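Local atomic coordinates of flagellar hook-associated protein 2 (Helicobacter pylori, PDB entry 6IWY), a protein that caps the distal end of the growing flagellar filament, where it promotes flagellin polymerization and keeps exported subunits from leaking away. Residues K188-A193 and L240-T245. Residues are numbered along the deposited sequence; the frame is centred on the assembly and turned at random.
Sequences KAMEQA and LGFLQT
Met-190 meets Leu-240 and Phe-242 through its terminal methyl alone, in a small, wholly apolar contact that buries 79 Å² between the two segments. The CE methyl of Met-190 touches the CD1 branch of Leu-240 at 3.7 Å, the two side chains reaching toward each other tip to tip. Beyond CG the thioether runs out straight, with chi3 at 177°. This extended shape carries the methyl to Leu-240 although the nearest CA atoms, those of Met-190 and Leu-240, are 11.9 Å apart.

A looser apolar approach brings the same CE of Met-190 to within 4.4 Å of CE2 of Phe-242. Here the methyl comes in edge-on to the ring rather than over its face. All three side chains are buried.

The chain is a fragment of the longer FliD protein, and the contact belongs to an alpha+beta part of it, in which helix 179-196 packs on the antiparallel sheet that includes strand 164-173. Met-190 also rests on Ile-169 of that strand and on Ile-211 of strand 209-214, while Phe-242 leans on Leu-131 of strand 129-132. The methionine methyl joins helix 179-196 to Leu-240, at the end of 237-240, and to Phe-242 just beyond it.

Gly-241, between the two residues that receive the methyl, is the first after the helix to depart from helical backbone angles; its phi is positive, 95°, a conformation that glycine takes readily. Main-chain hydrogen bonds tie Gly-241 to Thr-134 and Thr-245 to Val-232. On the helix side, Gln-192 N donates to Lys-188 O at 2.7 Å, one turn of the helix that bears Met-190.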
ATOM      1  N   LYS A 188      14.148  -6.302  13.952  1.00 47.97           N
ATOM      2  CA  LYS A 188      15.152  -5.447  14.575  1.00 49.32           C
ATOM      3  C   LYS A 188      16.312  -5.296  13.611  1.00 48.02           C
ATOM      4  O   LYS A 188      16.782  -4.183  13.347  1.00 47.69           O
ATOM      5  CB  LYS A 188      15.658  -6.025  15.911  1.00 52.37           C
ATOM      6  N   ALA A 189      16.780  -6.418  13.080  1.00 48.02           N
ATOM      7  CA  ALA A 189      17.958  -6.375  12.228  1.00 47.11           C
ATOM      8  C   ALA A 189      17.683  -5.402  11.099  1.00 45.82           C
ATOM      9  O   ALA A 189      18.499  -4.532  10.860  1.00 45.62           O
ATOM     10  CB  ALA A 189      18.330  -7.745  11.700  1.00 46.22           C
ATOM     11  N   MET A 190      16.522  -5.538  10.442  1.00 45.94           N
ATOM     12  CA  MET A 190      16.161  -4.720   9.255  1.00 45.01           C
ATOM     13  C   MET A 190      15.977  -3.262   9.619  1.00 45.31           C
ATOM     14  O   MET A 190      16.403  -2.342   8.904  1.00 44.60           O
ATOM     15  CB  MET A 190      14.849  -5.214   8.633  1.00 45.31           C
ATOM     16  CG  MET A 190      14.932  -6.599   8.002  1.00 46.35           C
ATOM     17  SD  MET A 190      13.430  -7.115   7.130  1.00 49.41           S
ATOM     18  CE  MET A 190      13.960  -8.708   6.474  1.00 45.62           C
ATOM     19  N   GLU A 191      15.332  -3.057  10.756  1.00 47.07           N
ATOM     20  CA  GLU A 191      15.139  -1.720  11.275  1.00 48.12           C
ATOM     21  C   GLU A 191      16.480  -1.090  11.617  1.00 49.04           C
ATOM     22  O   GLU A 191      16.686   0.073  11.323  1.00 50.15           O
ATOM     23  CB  GLU A 191      14.184  -1.738  12.480  1.00 50.16           C
ATOM     24  CG  GLU A 191      12.718  -1.931  12.083  1.00 51.10           C
ATOM     25  CD  GLU A 191      11.708  -1.809  13.244  1.00 55.38           C
ATOM     26  OE1 GLU A 191      12.121  -1.887  14.416  1.00 58.73           O
ATOM     27  OE2 GLU A 191      10.487  -1.650  12.971  1.00 57.19           O
ATOM     28  N   GLN A 192      17.392  -1.843  12.236  1.00 50.04           N
ATOM     29  CA  GLN A 192      18.711  -1.301  12.611  1.00 50.93           C
ATOM     30  C   GLN A 192      19.502  -0.927  11.375  1.00 48.60           C
ATOM     31  O   GLN A 192      20.162   0.089  11.344  1.00 49.26           O
ATOM     32  CB  GLN A 192      19.507  -2.293  13.463  1.00 52.86           C
ATOM     33  CG  GLN A 192      19.119  -2.295  14.932  1.00 57.77           C
ATOM     34  CD  GLN A 192      20.023  -3.175  15.808  1.00 62.93           C
ATOM     35  OE1 GLN A 192      21.221  -3.303  15.554  1.00 66.38           O
ATOM     36  NE2 GLN A 192      19.449  -3.764  16.857  1.00 65.90           N
ATOM     37  N   ALA A 193      19.407  -1.741  10.343  1.00 46.35           N
ATOM     38  CA  ALA A 193      20.144  -1.481   9.124  1.00 45.76           C
ATOM     39  C   ALA A 193      19.639  -0.176   8.509  1.00 45.99           C
ATOM     40  O   ALA A 193      20.411   0.739   8.205  1.00 47.04           O
ATOM     41  CB  ALA A 193      19.999  -2.642   8.139  1.00 43.45           C
ATOM     42  N   LEU A 240      13.824 -16.512   5.046  1.00 54.08           N
ATOM     43  CA  LEU A 240      12.970 -15.605   5.816  1.00 53.54           C
ATOM     44  C   LEU A 240      11.532 -15.807   5.474  1.00 54.27           C
ATOM     45  O   LEU A 240      10.656 -15.385   6.216  1.00 55.29           O
ATOM     46  CB  LEU A 240      13.324 -14.146   5.553  1.00 50.68           C
ATOM     47  CG  LEU A 240      14.750 -13.779   5.914  1.00 50.32           C
ATOM     48  CD1 LEU A 240      14.925 -12.255   5.891  1.00 49.79           C
ATOM     49  CD2 LEU A 240      15.129 -14.349   7.274  1.00 52.36           C
ATOM     50  N   GLY A 241      11.281 -16.416   4.332  1.00 54.60           N
ATOM     51  CA  GLY A 241       9.919 -16.752   3.963  1.00 56.30           C
ATOM     52  C   GLY A 241       9.183 -15.773   3.079  1.00 54.65           C
ATOM     53  O   GLY A 241       7.980 -15.749   3.111  1.00 55.35           O
ATOM     54  N   PHE A 242       9.894 -14.985   2.282  1.00 53.17           N
ATOM     55  CA  PHE A 242       9.258 -14.183   1.240  1.00 53.33           C
ATOM     56  C   PHE A 242       8.907 -15.030   0.016  1.00 55.87           C
ATOM     57  O   PHE A 242       9.759 -15.296  -0.805  1.00 56.12           O
ATOM     58  CB  PHE A 242      10.173 -13.024   0.824  1.00 51.04           C
ATOM     59  CG  PHE A 242      10.270 -11.950   1.861  1.00 50.04           C
ATOM     60  CD1 PHE A 242       9.242 -11.043   2.027  1.00 51.28           C
ATOM     61  CD2 PHE A 242      11.357 -11.881   2.706  1.00 48.54           C
ATOM     62  CE1 PHE A 242       9.318 -10.069   3.009  1.00 49.91           C
ATOM     63  CE2 PHE A 242      11.434 -10.934   3.677  1.00 47.06           C
ATOM     64  CZ  PHE A 242      10.415 -10.023   3.833  1.00 48.39           C
ATOM     65  N   LEU A 243       7.654 -15.458  -0.101  1.00 59.13           N
ATOM     66  CA  LEU A 243       7.181 -16.191  -1.300  1.00 62.60           C
ATOM     67  C   LEU A 243       7.605 -15.393  -2.527  1.00 62.02           C
ATOM     68  O   LEU A 243       8.253 -15.909  -3.451  1.00 62.07           O
ATOM     69  CB  LEU A 243       5.635 -16.340  -1.300  1.00 64.72           C
ATOM     70  N   GLN A 244       7.224 -14.112  -2.471  1.00 61.00           N
ATOM     71  CA  GLN A 244       7.499 -13.130  -3.487  1.00 60.25           C
ATOM     72  C   GLN A 244       8.650 -12.300  -2.977  1.00 58.24           C
ATOM     73  O   GLN A 244       8.594 -11.836  -1.837  1.00 58.20           O
ATOM     74  CB  GLN A 244       6.261 -12.266  -3.649  1.00 60.04           C
ATOM     75  CG  GLN A 244       6.329 -11.322  -4.805  1.00 59.94           C
ATOM     76  CD  GLN A 244       5.006 -10.570  -5.015  1.00 60.98           C
ATOM     77  OE1 GLN A 244       3.938 -11.187  -5.092  1.00 60.89           O
ATOM     78  NE2 GLN A 244       5.081  -9.221  -5.100  1.00 54.69           N
ATOM     79  N   THR A 245       9.679 -12.091  -3.792  1.00 58.05           N
ATOM     80  CA  THR A 245      10.829 -11.291  -3.366  1.00 56.38           C
ATOM     81  C   THR A 245      10.917  -9.890  -3.967  1.00 55.84           C
ATOM     82  O   THR A 245      11.834  -9.149  -3.622  1.00 54.51           O
ATOM     83  CB  THR A 245      12.143 -11.978  -3.704  1.00 57.13           C
ATOM     84  OG1 THR A 245      12.075 -12.479  -5.039  1.00 58.54           O
ATOM     85  CG2 THR A 245      12.428 -13.114  -2.721  1.00 58.07           C
TER